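Local coordinates for thiosulfate sulfurtransferase TUM1 (Saccharomyces cerevisiae, PDB 3UTN), which accepts persulfide sulfur from the desulfurase NFS1 and passes it to UBA4 for 2-thiolation of the wobble uridine of tRNAs, at residues D66-P71 against S161-F166; G109-D114 against P170-E175; L144-N149 against T247-E252; K202-F207 against P277-C282. One frame throughout, in Å; residues are numbered along the deposited sequence.

In the fold
TUM1 holds two rhodanese domains, each with a five-stranded parallel sheet of order 1-5-4-2-3. Going from the N terminus, contact 1 closes the long loop from helix 63-69 to residues 161-166, and contact 2 ties the turn before strand 115-119 to residues 170-175. The two cross along the chain, and together they hold the stretch that follows helix 148-153 against helix 63-69 and the end of helix 98-107. Contact 3 opens inside both loops and crosses each of them, reaching over to residues 247-252 and so joining the two domains. Contact 4, which crosses contact 3, pairs two strands of the second sheet; it follows contacts 1 and 2 in series and ends at the catalytic C282.

Contact 1. Residues D66-P71 against S161-F166; sequences DFLTKP and SKVAAF
The carbonyl oxygen of L68, in the last turn of helix 63-69, accepts the backbone N-H of V163 in a short bond: V163 N to L68 O is 2.6 Å, with an angle of 164° at the hydrogen and the donor in the carbonyl plane. A CA-H...O contact from K162 reaches the same oxygen, K162 CA to L68 O being 3.1 Å. The irregular segment 161-166 thus docks on the end of the helix through its backbone, and side chains extend the contact in both directions. With CG anti to the backbone N (chi1 172°), the F67 ring reaches out to the loop and meets it edge-on; F67 CE2 lies 3.1 Å from A165 O. Its CD2 in turn meets the edge of the F166 ring at CD1, 3.7 Å away. L68 lies against the same ring, its CG 3.7 Å from F166 CE1, while its CD2 touches V163 CG2 at 3.8 Å. An alanine in place of F67 would remove the ring that V163 and F166 pack on, and is likely to open a gap between them. At the far end the bent chain of K162 crosses T69, with K162 CD 3.7 Å from T69 CB, and a water donates to T69 O while accepting only a weak bond from K162 NZ. Both phenylalanine rings also meet F78, at the end of edge strand 77-78, and R72 bonds to F67 O and S161 O, so the contact joins the end of helix 63-69 and the loop after helix 148-153 to the border of the first sheet.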
loop_
_atom_site.group_PDB
_atom_site.type_symbol
_atom_site.label_atom_id
_atom_site.label_comp_id
_atom_site.label_asym_id
_atom_site.label_seq_id
_atom_site.Cartn_x
_atom_site.Cartn_y
_atom_site.Cartn_z
ATOM N N ASP A 66 -7.823 10.398 -14.486
ATOM C CA ASP A 66 -8.055 11.143 -13.259
ATOM C C ASP A 66 -6.834 11.921 -12.855
ATOM O O ASP A 66 -6.940 13.055 -12.418
ATOM C CB ASP A 66 -8.514 10.228 -12.146
ATOM C CG ASP A 66 -9.950 9.837 -12.310
ATOM O OD1 ASP A 66 -10.537 10.220 -13.345
ATOM O OD2 ASP A 66 -10.494 9.174 -11.413
ATOM N N PHE A 67 -5.664 11.329 -13.035
ATOM C CA PHE A 67 -4.474 12.079 -12.735
ATOM C C PHE A 67 -4.373 13.286 -13.648
ATOM O O PHE A 67 -4.078 14.396 -13.210
ATOM C CB PHE A 67 -3.225 11.246 -12.914
ATOM C CG PHE A 67 -1.988 12.057 -12.790
ATOM C CD1 PHE A 67 -1.512 12.409 -11.536
ATOM C CD2 PHE A 67 -1.340 12.539 -13.918
ATOM C CE1 PHE A 67 -0.376 13.181 -11.405
ATOM C CE2 PHE A 67 -0.209 13.323 -13.788
ATOM C CZ PHE A 67 0.278 13.636 -12.534
ATOM N N LEU A 68 -4.608 13.041 -14.930
ATOM C CA LEU A 68 -4.351 14.028 -15.956
ATOM C C LEU A 68 -5.369 15.134 -15.934
ATOM O O LEU A 68 -5.058 16.266 -16.265
ATOM C CB LEU A 68 -4.366 13.365 -17.321
ATOM C CG LEU A 68 -3.242 12.353 -17.530
ATOM C CD1 LEU A 68 -3.559 11.526 -18.755
ATOM C CD2 LEU A 68 -1.892 13.032 -17.674
ATOM N N THR A 69 -6.587 14.807 -15.537
ATOM C CA THR A 69 -7.694 15.706 -15.790
ATOM C C THR A 69 -8.411 16.103 -14.528
ATOM O O THR A 69 -9.225 16.998 -14.552
ATOM C CB THR A 69 -8.711 15.074 -16.755
ATOM O OG1 THR A 69 -9.326 13.955 -16.115
ATOM C CG2 THR A 69 -8.017 14.604 -18.012
ATOM N N LYS A 70 -8.126 15.419 -13.430
ATOM C CA LYS A 70 -8.711 15.792 -12.161
ATOM C C LYS A 70 -7.656 16.451 -11.306
ATOM O O LYS A 70 -6.459 16.181 -11.470
ATOM C CB LYS A 70 -9.327 14.582 -11.466
ATOM C CG LYS A 70 -10.616 14.125 -12.125
ATOM C CD LYS A 70 -11.214 12.940 -11.394
ATOM C CE LYS A 70 -12.539 12.523 -12.012
ATOM N NZ LYS A 70 -12.363 12.118 -13.431
ATOM N N PRO A 71 -8.087 17.337 -10.403
ATOM C CA PRO A 71 -7.100 18.110 -9.678
ATOM C C PRO A 71 -6.096 17.208 -8.990
ATOM O O PRO A 71 -6.441 16.157 -8.449
ATOM C CB PRO A 71 -7.937 18.879 -8.663
ATOM C CG PRO A 71 -9.271 19.012 -9.322
ATOM C CD PRO A 71 -9.460 17.682 -9.989
ATOM N N SER A 161 -5.261 21.906 -13.149
ATOM C CA SER A 161 -4.960 21.975 -14.562
ATOM C C SER A 161 -5.015 20.574 -15.126
ATOM O O SER A 161 -4.637 19.597 -14.470
ATOM C CB SER A 161 -3.577 22.570 -14.806
ATOM O OG SER A 161 -2.582 21.610 -14.516
ATOM N N LYS A 162 -5.507 20.473 -16.346
ATOM C CA LYS A 162 -5.461 19.225 -17.035
ATOM C C LYS A 162 -4.064 19.140 -17.599
ATOM O O LYS A 162 -3.506 20.131 -18.059
ATOM C CB LYS A 162 -6.550 19.162 -18.093
ATOM C CG LYS A 162 -7.892 19.527 -17.487
ATOM C CD LYS A 162 -8.991 18.591 -17.918
ATOM C CE LYS A 162 -10.214 18.739 -17.035
ATOM N NZ LYS A 162 -10.494 20.164 -16.724
ATOM N N VAL A 163 -3.463 17.973 -17.477
ATOM C CA VAL A 163 -2.122 17.793 -17.981
ATOM C C VAL A 163 -2.152 16.638 -18.952
ATOM O O VAL A 163 -3.120 15.884 -19.003
ATOM C CB VAL A 163 -1.088 17.564 -16.853
ATOM C CG1 VAL A 163 -0.898 18.835 -16.038
ATOM C CG2 VAL A 163 -1.478 16.389 -15.967
ATOM N N ALA A 164 -1.101 16.526 -19.742
ATOM C CA ALA A 164 -1.009 15.481 -20.738
ATOM C C ALA A 164 0.279 14.723 -20.478
ATOM O O ALA A 164 0.902 14.178 -21.388
ATOM C CB ALA A 164 -1.023 16.086 -22.133
ATOM N N ALA A 165 0.676 14.704 -19.213
ATOM C CA ALA A 165 1.885 14.021 -18.799
ATOM C C ALA A 165 1.670 13.477 -17.402
ATOM O O ALA A 165 1.003 14.102 -16.578
ATOM C CB ALA A 165 3.075 14.967 -18.835
ATOM N N PHE A 166 2.226 12.300 -17.152
ATOM C CA PHE A 166 2.150 11.681 -15.839
ATOM C C PHE A 166 3.206 12.237 -14.937
ATOM O O PHE A 166 3.309 11.863 -13.774
ATOM C CB PHE A 166 2.283 10.180 -15.958
ATOM C CG PHE A 166 1.131 9.558 -16.644
ATOM C CD1 PHE A 166 -0.160 9.851 -16.233
ATOM C CD2 PHE A 166 1.325 8.710 -17.712
ATOM C CE1 PHE A 166 -1.239 9.288 -16.872
ATOM C CE2 PHE A 166 0.247 8.144 -18.356
ATOM C CZ PHE A 166 -1.036 8.438 -17.934
HETATM O O HOH W 1 -9.173 19.385 -13.835
#

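Contact 2. Residues G109-D114 against P170-E175; sequences GVQKDD and PKSHYE
A Schellman motif ends helix 98-107 at G109, and the loop 170-175 packs against this helix end and the turn after it. G109 has positive phi, and its CA comes within 3.0 Å of P170 O, so that a side chain here would collide with that carbonyl. A water donating to both G109 O and P170 O bridges the same end. S172 OG donates to V110 O at 2.5 Å, approaching from above the carbonyl plane. Q111 to D114 then form a type I beta turn leading into strand 115-119 of the first rhodanese domain, and the Y174 ring lies against the start of that turn. CG of Y174 is anti to the backbone N (chi1 -175°), which lays the ring alongside V110, with V110 CG1 3.7 Å from Y174 CE1. K112, bent along its chain, crosses one face: its CE stands 3.8 Å from the ring centroid in a CH-pi contact, and its NZ makes a longer cation-pi approach. A leucine in place of Y174 would probably deprive K112 of its aromatic platform and H139 of the hydroxyl it bonds. K112 NZ also points to E175 O as donor, though the 2.5 Å between them is doubtfully short.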
loop_
_atom_site.group_PDB
_atom_site.type_symbol
_atom_site.label_atom_id
_atom_site.label_comp_id
_atom_site.label_asym_id
_atom_site.label_seq_id
_atom_site.Cartn_x
_atom_site.Cartn_y
_atom_site.Cartn_z
ATOM N N GLY A 109 10.744 11.361 -13.959
ATOM C CA GLY A 109 11.679 12.402 -13.592
ATOM C C GLY A 109 11.887 12.506 -12.098
ATOM O O GLY A 109 12.337 13.528 -11.609
ATOM N N VAL A 110 11.552 11.449 -11.367
ATOM C CA VAL A 110 11.786 11.435 -9.933
ATOM C C VAL A 110 13.289 11.440 -9.699
ATOM O O VAL A 110 14.022 10.674 -10.317
ATOM C CB VAL A 110 11.138 10.217 -9.253
ATOM C CG1 VAL A 110 11.535 10.135 -7.789
ATOM C CG2 VAL A 110 9.633 10.298 -9.384
ATOM N N GLN A 111 13.745 12.339 -8.841
ATOM C CA GLN A 111 15.140 12.354 -8.452
ATOM C C GLN A 111 15.212 11.671 -7.108
ATOM O O GLN A 111 14.245 11.687 -6.349
ATOM C CB GLN A 111 15.675 13.782 -8.353
ATOM C CG GLN A 111 15.584 14.601 -9.637
ATOM C CD GLN A 111 16.620 14.215 -10.683
ATOM O OE1 GLN A 111 17.406 13.281 -10.494
ATOM N NE2 GLN A 111 16.628 14.943 -11.796
ATOM N N LYS A 112 16.354 11.068 -6.812
ATOM C CA LYS A 112 16.553 10.427 -5.524
ATOM C C LYS A 112 16.230 11.377 -4.381
ATOM O O LYS A 112 15.677 10.964 -3.374
ATOM C CB LYS A 112 17.991 9.930 -5.388
ATOM C CG LYS A 112 18.228 9.049 -4.170
ATOM C CD LYS A 112 17.411 7.764 -4.237
ATOM C CE LYS A 112 17.688 6.980 -5.507
ATOM N NZ LYS A 112 19.120 6.588 -5.584
ATOM N N ASP A 113 16.568 12.649 -4.552
ATOM C CA ASP A 113 16.421 13.620 -3.480
ATOM C C ASP A 113 14.991 14.101 -3.301
ATOM O O ASP A 113 14.688 14.793 -2.334
ATOM C CB ASP A 113 17.335 14.822 -3.697
ATOM C CG ASP A 113 17.463 15.670 -2.456
ATOM O OD1 ASP A 113 17.744 15.091 -1.383
ATOM O OD2 ASP A 113 17.271 16.903 -2.542
ATOM N N ASP A 114 14.120 13.749 -4.240
ATOM C CA ASP A 114 12.738 14.185 -4.178
ATOM C C ASP A 114 12.094 13.730 -2.901
ATOM O O ASP A 114 12.246 12.589 -2.487
ATOM C CB ASP A 114 11.930 13.622 -5.335
ATOM C CG ASP A 114 12.258 14.276 -6.638
ATOM O OD1 ASP A 114 12.854 15.369 -6.633
ATOM O OD2 ASP A 114 11.893 13.703 -7.677
ATOM N N PRO A 170 11.264 16.604 -16.263
ATOM C CA PRO A 170 12.025 15.948 -17.316
ATOM C C PRO A 170 12.457 14.579 -16.822
ATOM O O PRO A 170 12.614 14.378 -15.617
ATOM C CB PRO A 170 13.245 16.856 -17.484
ATOM C CG PRO A 170 13.386 17.560 -16.177
ATOM C CD PRO A 170 11.973 17.770 -15.709
ATOM N N LYS A 171 12.638 13.639 -17.737
ATOM C CA LYS A 171 13.140 12.335 -17.356
ATOM C C LYS A 171 14.403 12.499 -16.521
ATOM O O LYS A 171 15.240 13.363 -16.785
ATOM C CB LYS A 171 13.391 11.462 -18.585
ATOM C CG LYS A 171 12.119 10.847 -19.148
ATOM C CD LYS A 171 12.353 10.219 -20.513
ATOM C CE LYS A 171 11.156 9.387 -20.954
ATOM N NZ LYS A 171 9.901 10.185 -21.070
ATOM N N SER A 172 14.506 11.700 -15.473
ATOM C CA SER A 172 15.683 11.721 -14.635
ATOM C C SER A 172 16.384 10.393 -14.817
ATOM O O SER A 172 15.890 9.522 -15.530
ATOM C CB SER A 172 15.275 11.885 -13.178
ATOM O OG SER A 172 14.463 10.791 -12.788
ATOM N N HIS A 173 17.549 10.253 -14.203
ATOM C CA HIS A 173 18.217 8.968 -14.135
ATOM C C HIS A 173 18.169 8.504 -12.712
ATOM O O HIS A 173 19.128 8.657 -11.960
ATOM C CB HIS A 173 19.642 9.074 -14.665
ATOM C CG HIS A 173 19.716 9.437 -16.129
ATOM N ND1 HIS A 173 19.626 10.709 -16.565
ATOM C CD2 HIS A 173 19.863 8.640 -17.265
ATOM C CE1 HIS A 173 19.716 10.729 -17.907
ATOM N NE2 HIS A 173 19.862 9.462 -18.335
ATOM N N TYR A 174 17.027 7.957 -12.331
ATOM C CA TYR A 174 16.819 7.511 -10.981
ATOM C C TYR A 174 17.297 6.088 -10.851
ATOM O O TYR A 174 16.932 5.218 -11.639
ATOM C CB TYR A 174 15.344 7.573 -10.644
ATOM C CG TYR A 174 15.028 7.243 -9.209
ATOM C CD1 TYR A 174 14.717 8.250 -8.308
ATOM C CD2 TYR A 174 15.021 5.925 -8.760
ATOM C CE1 TYR A 174 14.409 7.955 -6.998
ATOM C CE2 TYR A 174 14.717 5.620 -7.450
ATOM C CZ TYR A 174 14.407 6.642 -6.579
ATOM O OH TYR A 174 14.102 6.355 -5.281
ATOM N N GLU A 175 18.101 5.849 -9.832
ATOM C CA GLU A 175 18.581 4.514 -9.586
ATOM C C GLU A 175 18.540 4.238 -8.107
ATOM O O GLU A 175 19.272 4.849 -7.332
ATOM C CB GLU A 175 19.995 4.348 -10.133
ATOM C CG GLU A 175 20.451 2.905 -10.203
ATOM C CD GLU A 175 21.744 2.749 -10.968
ATOM O OE1 GLU A 175 22.033 3.610 -11.827
ATOM O OE2 GLU A 175 22.464 1.761 -10.705
HETATM O O HOH W 2 13.138 15.545 -13.134
HETATM O O HOH W 3 19.245 8.053 -8.616
#

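Contact 3. Residues L144-N149 against T247-E252; sequences LLNNFN and TKTYPE
N146 and N147 direct their side-chain amides from the end of strand 141-145 towards the loop 247-252, forming part of the interface between the two rhodanese domains. With CG anti to the backbone N (chi1 -172°), the N146 amide reaches across to the backbone of Y250 and bonds it twice: Y250 N donates to N146 OD1 at 2.7 Å, and N146 ND2 donates to Y250 O, also at 2.7 Å, with that oxygen in the amide plane. N147 follows a cis peptide bond, and its amide aims at an earlier carbonyl: ND2 meets T247 O at 2.6 Å, almost straight at 177°, while its OD1 caps helix 148-153 at the N of Q150. N149 ND2 adds a second bond to T247 O from well above the carbonyl plane, and also donates to V122 O. Beside these amides, the methyl of T249 touches N147, the two side chains crossing at about a right angle. Y250 and L144 cross similarly, between helices 127-136 and 286-297, and the Y250 hydroxyl bonds I290 O. A bridging water accepts from N146 ND2 and donates to E252 OE1, the water oxygen lying 3.0 Å from E252 OE1.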
loop_
_atom_site.group_PDB
_atom_site.type_symbol
_atom_site.label_atom_id
_atom_site.label_comp_id
_atom_site.label_asym_id
_atom_site.label_seq_id
_atom_site.Cartn_x
_atom_site.Cartn_y
_atom_site.Cartn_z
ATOM N N LEU A 144 3.351 9.518 2.666
ATOM C CA LEU A 144 2.082 9.099 2.203
ATOM C C LEU A 144 1.183 10.194 2.668
ATOM O O LEU A 144 1.014 10.394 3.868
ATOM C CB LEU A 144 1.694 7.789 2.853
ATOM C CG LEU A 144 0.314 7.308 2.451
ATOM C CD1 LEU A 144 0.290 7.126 0.947
ATOM C CD2 LEU A 144 0.002 6.020 3.178
ATOM N N LEU A 145 0.639 10.936 1.716
ATOM C CA LEU A 145 -0.290 11.966 2.075
ATOM C C LEU A 145 -1.460 11.273 2.708
ATOM O O LEU A 145 -1.992 10.303 2.170
ATOM C CB LEU A 145 -0.741 12.772 0.870
ATOM C CG LEU A 145 -1.726 13.881 1.243
ATOM C CD1 LEU A 145 -1.035 14.988 2.018
ATOM C CD2 LEU A 145 -2.354 14.419 -0.017
ATOM N N ASN A 146 -1.847 11.769 3.867
ATOM C CA ASN A 146 -2.942 11.186 4.573
ATOM C C ASN A 146 -4.097 12.159 4.782
ATOM O O ASN A 146 -4.176 12.821 5.799
ATOM C CB ASN A 146 -2.479 10.619 5.903
ATOM C CG ASN A 146 -3.562 9.845 6.581
ATOM O OD1 ASN A 146 -4.378 9.203 5.917
ATOM N ND2 ASN A 146 -3.605 9.917 7.907
ATOM N N ASN A 147 -4.981 12.263 3.808
ATOM C CA ASN A 147 -4.812 11.658 2.505
ATOM C C ASN A 147 -5.335 12.676 1.527
ATOM O O ASN A 147 -5.726 13.774 1.922
ATOM C CB ASN A 147 -5.576 10.338 2.390
ATOM C CG ASN A 147 -7.053 10.479 2.703
ATOM O OD1 ASN A 147 -7.587 11.582 2.788
ATOM N ND2 ASN A 147 -7.721 9.354 2.871
ATOM N N PHE A 148 -5.353 12.312 0.258
ATOM C CA PHE A 148 -5.792 13.222 -0.757
ATOM C C PHE A 148 -7.256 13.586 -0.599
ATOM O O PHE A 148 -7.646 14.692 -0.945
ATOM C CB PHE A 148 -5.539 12.642 -2.127
ATOM C CG PHE A 148 -5.648 13.637 -3.227
ATOM C CD1 PHE A 148 -5.077 14.902 -3.102
ATOM C CD2 PHE A 148 -6.289 13.303 -4.408
ATOM C CE1 PHE A 148 -5.171 15.814 -4.134
ATOM C CE2 PHE A 148 -6.375 14.210 -5.444
ATOM C CZ PHE A 148 -5.814 15.465 -5.308
ATOM N N ASN A 149 -8.055 12.660 -0.075
ATOM C CA ASN A 149 -9.458 12.940 0.210
ATOM C C ASN A 149 -9.578 14.152 1.103
ATOM O O ASN A 149 -10.309 15.089 0.797
ATOM C CB ASN A 149 -10.132 11.755 0.893
ATOM C CG ASN A 149 -10.413 10.614 -0.061
ATOM O OD1 ASN A 149 -10.273 10.753 -1.274
ATOM N ND2 ASN A 149 -10.825 9.483 0.485
ATOM N N THR A 247 -13.394 9.291 5.199
ATOM C CA THR A 247 -12.277 10.027 4.614
ATOM C C THR A 247 -11.169 9.096 4.150
ATOM O O THR A 247 -10.289 9.497 3.397
ATOM C CB THR A 247 -11.686 11.027 5.618
ATOM O OG1 THR A 247 -11.059 10.312 6.691
ATOM C CG2 THR A 247 -12.779 11.934 6.185
ATOM N N LYS A 248 -11.209 7.854 4.623
ATOM C CA LYS A 248 -10.196 6.850 4.301
ATOM C C LYS A 248 -8.806 7.267 4.763
ATOM O O LYS A 248 -7.806 6.730 4.307
ATOM C CB LYS A 248 -10.194 6.518 2.802
ATOM C CG LYS A 248 -11.544 6.101 2.246
ATOM C CD LYS A 248 -12.102 4.920 3.019
ATOM C CE LYS A 248 -13.472 4.521 2.500
ATOM N NZ LYS A 248 -14.081 3.527 3.427
ATOM N N THR A 249 -8.743 8.237 5.667
ATOM C CA THR A 249 -7.468 8.599 6.237
ATOM C C THR A 249 -7.070 7.505 7.188
ATOM O O THR A 249 -7.919 6.837 7.792
ATOM C CB THR A 249 -7.504 9.897 7.054
ATOM O OG1 THR A 249 -8.619 9.859 7.953
ATOM C CG2 THR A 249 -7.597 11.097 6.147
ATOM N N TYR A 250 -5.772 7.318 7.309
ATOM C CA TYR A 250 -5.256 6.611 8.440
ATOM C C TYR A 250 -5.531 7.492 9.621
ATOM O O TYR A 250 -5.318 8.701 9.548
ATOM C CB TYR A 250 -3.772 6.437 8.319
ATOM C CG TYR A 250 -3.403 5.388 7.339
ATOM C CD1 TYR A 250 -3.568 4.044 7.650
ATOM C CD2 TYR A 250 -2.884 5.730 6.100
ATOM C CE1 TYR A 250 -3.230 3.067 6.742
ATOM C CE2 TYR A 250 -2.526 4.762 5.192
ATOM C CZ TYR A 250 -2.707 3.438 5.518
ATOM O OH TYR A 250 -2.358 2.486 4.620
ATOM N N PRO A 251 -6.028 6.895 10.706
ATOM C CA PRO A 251 -6.139 7.633 11.947
ATOM C C PRO A 251 -4.770 8.152 12.322
ATOM O O PRO A 251 -3.756 7.627 11.857
ATOM C CB PRO A 251 -6.587 6.568 12.942
ATOM C CG PRO A 251 -7.325 5.587 12.112
ATOM C CD PRO A 251 -6.580 5.538 10.816
ATOM N N GLU A 252 -4.741 9.187 13.143
ATOM C CA GLU A 252 -3.484 9.750 13.587
ATOM C C GLU A 252 -2.689 8.706 14.341
ATOM O O GLU A 252 -3.260 7.840 14.997
ATOM C CB GLU A 252 -3.731 10.978 14.457
ATOM C CG GLU A 252 -4.300 12.144 13.666
ATOM C CD GLU A 252 -3.414 12.520 12.493
ATOM O OE1 GLU A 252 -3.822 12.286 11.335
ATOM O OE2 GLU A 252 -2.297 13.026 12.726
HETATM O O HOH W 4 -1.984 11.736 9.007
HETATM O O HOH W 5 -5.100 13.253 8.387
#

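Contact 4. Residues K202-F207 against P277-C282; sequences KKFNAF and PTICSC
F204 and I279 pack closely on one face of this parallel strand pair: the CD1 methyl of I279 sits over one face of the F204 ring, 3.6 Å from its centroid and 15° off the normal. Between the two strands, 205-207 and 278-281, whose directions differ by 10°, backbone bonds run from N205 N to P277 O through to S281 N with F207 O. The other sheet face is equally close. T278 CG2, anti to the backbone N, meets the F207 ring edge 3.5 Å from F207 CD2, which leaves OG1 (chi1 -65°) turned to N205; N205 ND2 donates to T278 OG1 at 2.9 Å, while N205 OD1 accepts from D273 N. Against this buried interior stands the solvent end, where P277 is partly exposed, touching F204 CE2 through its CB at 3.5 Å, and the exposed K203 leads its chain away to a salt bridge with E199. At the opposite end, strand 278-281 delivers C282, the cysteine that carries the persulfide. Strand 205-208 lies between 278-281 and 234-236 in the second rhodanese sheet, with helix 188-196 packed on F204 and I279 and helix 286-297 on F207 and T278.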
loop_
_atom_site.group_PDB
_atom_site.type_symbol
_atom_site.label_atom_id
_atom_site.label_comp_id
_atom_site.label_asym_id
_atom_site.label_seq_id
_atom_site.Cartn_x
_atom_site.Cartn_y
_atom_site.Cartn_z
ATOM N N LYS A 202 2.034 -18.487 14.805
ATOM C CA LYS A 202 2.963 -18.601 15.929
ATOM C C LYS A 202 4.038 -17.528 15.866
ATOM O O LYS A 202 4.310 -16.858 16.855
ATOM C CB LYS A 202 3.632 -19.978 15.951
ATOM C CG LYS A 202 2.787 -21.104 16.525
ATOM C CD LYS A 202 3.552 -22.422 16.491
ATOM C CE LYS A 202 2.681 -23.598 16.915
ATOM N NZ LYS A 202 1.689 -23.974 15.870
ATOM N N LYS A 203 4.646 -17.374 14.695
ATOM C CA LYS A 203 5.767 -16.465 14.535
ATOM C C LYS A 203 5.325 -15.066 14.133
ATOM O O LYS A 203 6.063 -14.111 14.321
ATOM C CB LYS A 203 6.781 -17.005 13.519
ATOM C CG LYS A 203 7.377 -18.363 13.865
ATOM C CD LYS A 203 8.898 -18.353 13.767
ATOM C CE LYS A 203 9.404 -18.263 12.334
ATOM N NZ LYS A 203 9.405 -19.588 11.651
ATOM N N PHE A 204 4.124 -14.947 13.574
ATOM C CA PHE A 204 3.677 -13.673 13.025
ATOM C C PHE A 204 2.243 -13.347 13.343
ATOM O O PHE A 204 1.397 -14.223 13.486
ATOM C CB PHE A 204 3.838 -13.645 11.501
ATOM C CG PHE A 204 5.253 -13.763 11.045
ATOM C CD1 PHE A 204 5.806 -15.006 10.782
ATOM C CD2 PHE A 204 6.040 -12.633 10.884
ATOM C CE1 PHE A 204 7.123 -15.118 10.372
ATOM C CE2 PHE A 204 7.354 -12.739 10.467
ATOM C CZ PHE A 204 7.899 -13.984 10.212
ATOM N N ASN A 205 1.988 -12.053 13.446
ATOM C CA ASN A 205 0.665 -11.540 13.237
ATOM C C ASN A 205 0.537 -11.508 11.737
ATOM O O ASN A 205 1.284 -10.817 11.055
ATOM C CB ASN A 205 0.557 -10.140 13.801
ATOM C CG ASN A 205 1.036 -10.067 15.226
ATOM O OD1 ASN A 205 0.491 -10.736 16.093
ATOM N ND2 ASN A 205 2.074 -9.279 15.467
ATOM N N ALA A 206 -0.366 -12.308 11.209
ATOM C CA ALA A 206 -0.505 -12.353 9.779
ATOM C C ALA A 206 -1.887 -11.850 9.472
ATOM O O ALA A 206 -2.884 -12.473 9.817
ATOM C CB ALA A 206 -0.272 -13.755 9.254
ATOM N N PHE A 207 -1.938 -10.679 8.865
ATOM C CA PHE A 207 -3.205 -10.056 8.591
ATOM C C PHE A 207 -3.475 -10.009 7.128
ATOM O O PHE A 207 -2.595 -9.756 6.312
ATOM C CB PHE A 207 -3.265 -8.660 9.168
ATOM C CG PHE A 207 -3.127 -8.636 10.643
ATOM C CD1 PHE A 207 -4.157 -9.087 11.454
ATOM C CD2 PHE A 207 -1.958 -8.184 11.223
ATOM C CE1 PHE A 207 -4.023 -9.082 12.831
ATOM C CE2 PHE A 207 -1.820 -8.166 12.596
ATOM C CZ PHE A 207 -2.853 -8.615 13.400
ATOM N N PRO A 277 6.523 -10.405 14.785
ATOM C CA PRO A 277 6.526 -9.570 13.600
ATOM C C PRO A 277 5.199 -9.759 12.889
ATOM O O PRO A 277 4.409 -10.635 13.252
ATOM C CB PRO A 277 7.677 -10.127 12.757
ATOM C CG PRO A 277 8.441 -11.042 13.648
ATOM C CD PRO A 277 7.480 -11.518 14.687
ATOM N N THR A 278 4.939 -8.931 11.897
ATOM C CA THR A 278 3.644 -8.962 11.271
ATOM C C THR A 278 3.784 -9.148 9.786
ATOM O O THR A 278 4.708 -8.642 9.160
ATOM C CB THR A 278 2.830 -7.710 11.629
ATOM O OG1 THR A 278 2.569 -7.734 13.033
ATOM C CG2 THR A 278 1.501 -7.681 10.890
ATOM N N ILE A 279 2.876 -9.930 9.237
ATOM C CA ILE A 279 2.789 -10.062 7.818
ATOM C C ILE A 279 1.427 -9.564 7.427
ATOM O O ILE A 279 0.419 -9.930 8.022
ATOM C CB ILE A 279 2.996 -11.508 7.357
ATOM C CG1 ILE A 279 4.427 -11.936 7.678
ATOM C CG2 ILE A 279 2.692 -11.628 5.872
ATOM C CD1 ILE A 279 4.684 -13.417 7.548
ATOM N N CYS A 280 1.422 -8.676 6.454
ATOM C CA CYS A 280 0.195 -8.247 5.857
ATOM C C CYS A 280 0.119 -8.806 4.475
ATOM O O CYS A 280 1.109 -8.888 3.757
ATOM C CB CYS A 280 0.111 -6.736 5.840
ATOM S SG CYS A 280 -0.023 -6.132 7.527
ATOM N N SER A 281 -1.079 -9.220 4.126
ATOM C CA SER A 281 -1.357 -9.708 2.813
ATOM C C SER A 281 -2.739 -9.188 2.504
ATOM O O SER A 281 -3.405 -8.610 3.361
ATOM C CB SER A 281 -1.345 -11.232 2.816
ATOM O OG SER A 281 -2.323 -11.725 3.714
ATOM N N CYS A 282 -3.160 -9.374 1.271
ATOM C CA CYS A 282 -4.545 -9.167 0.918
ATOM C C CYS A 282 -4.742 -10.055 -0.270
ATOM O O CYS A 282 -4.217 -11.167 -0.292
ATOM C CB CYS A 282 -4.811 -7.711 0.569
ATOM S SG CYS A 282 -3.590 -7.038 -0.563
#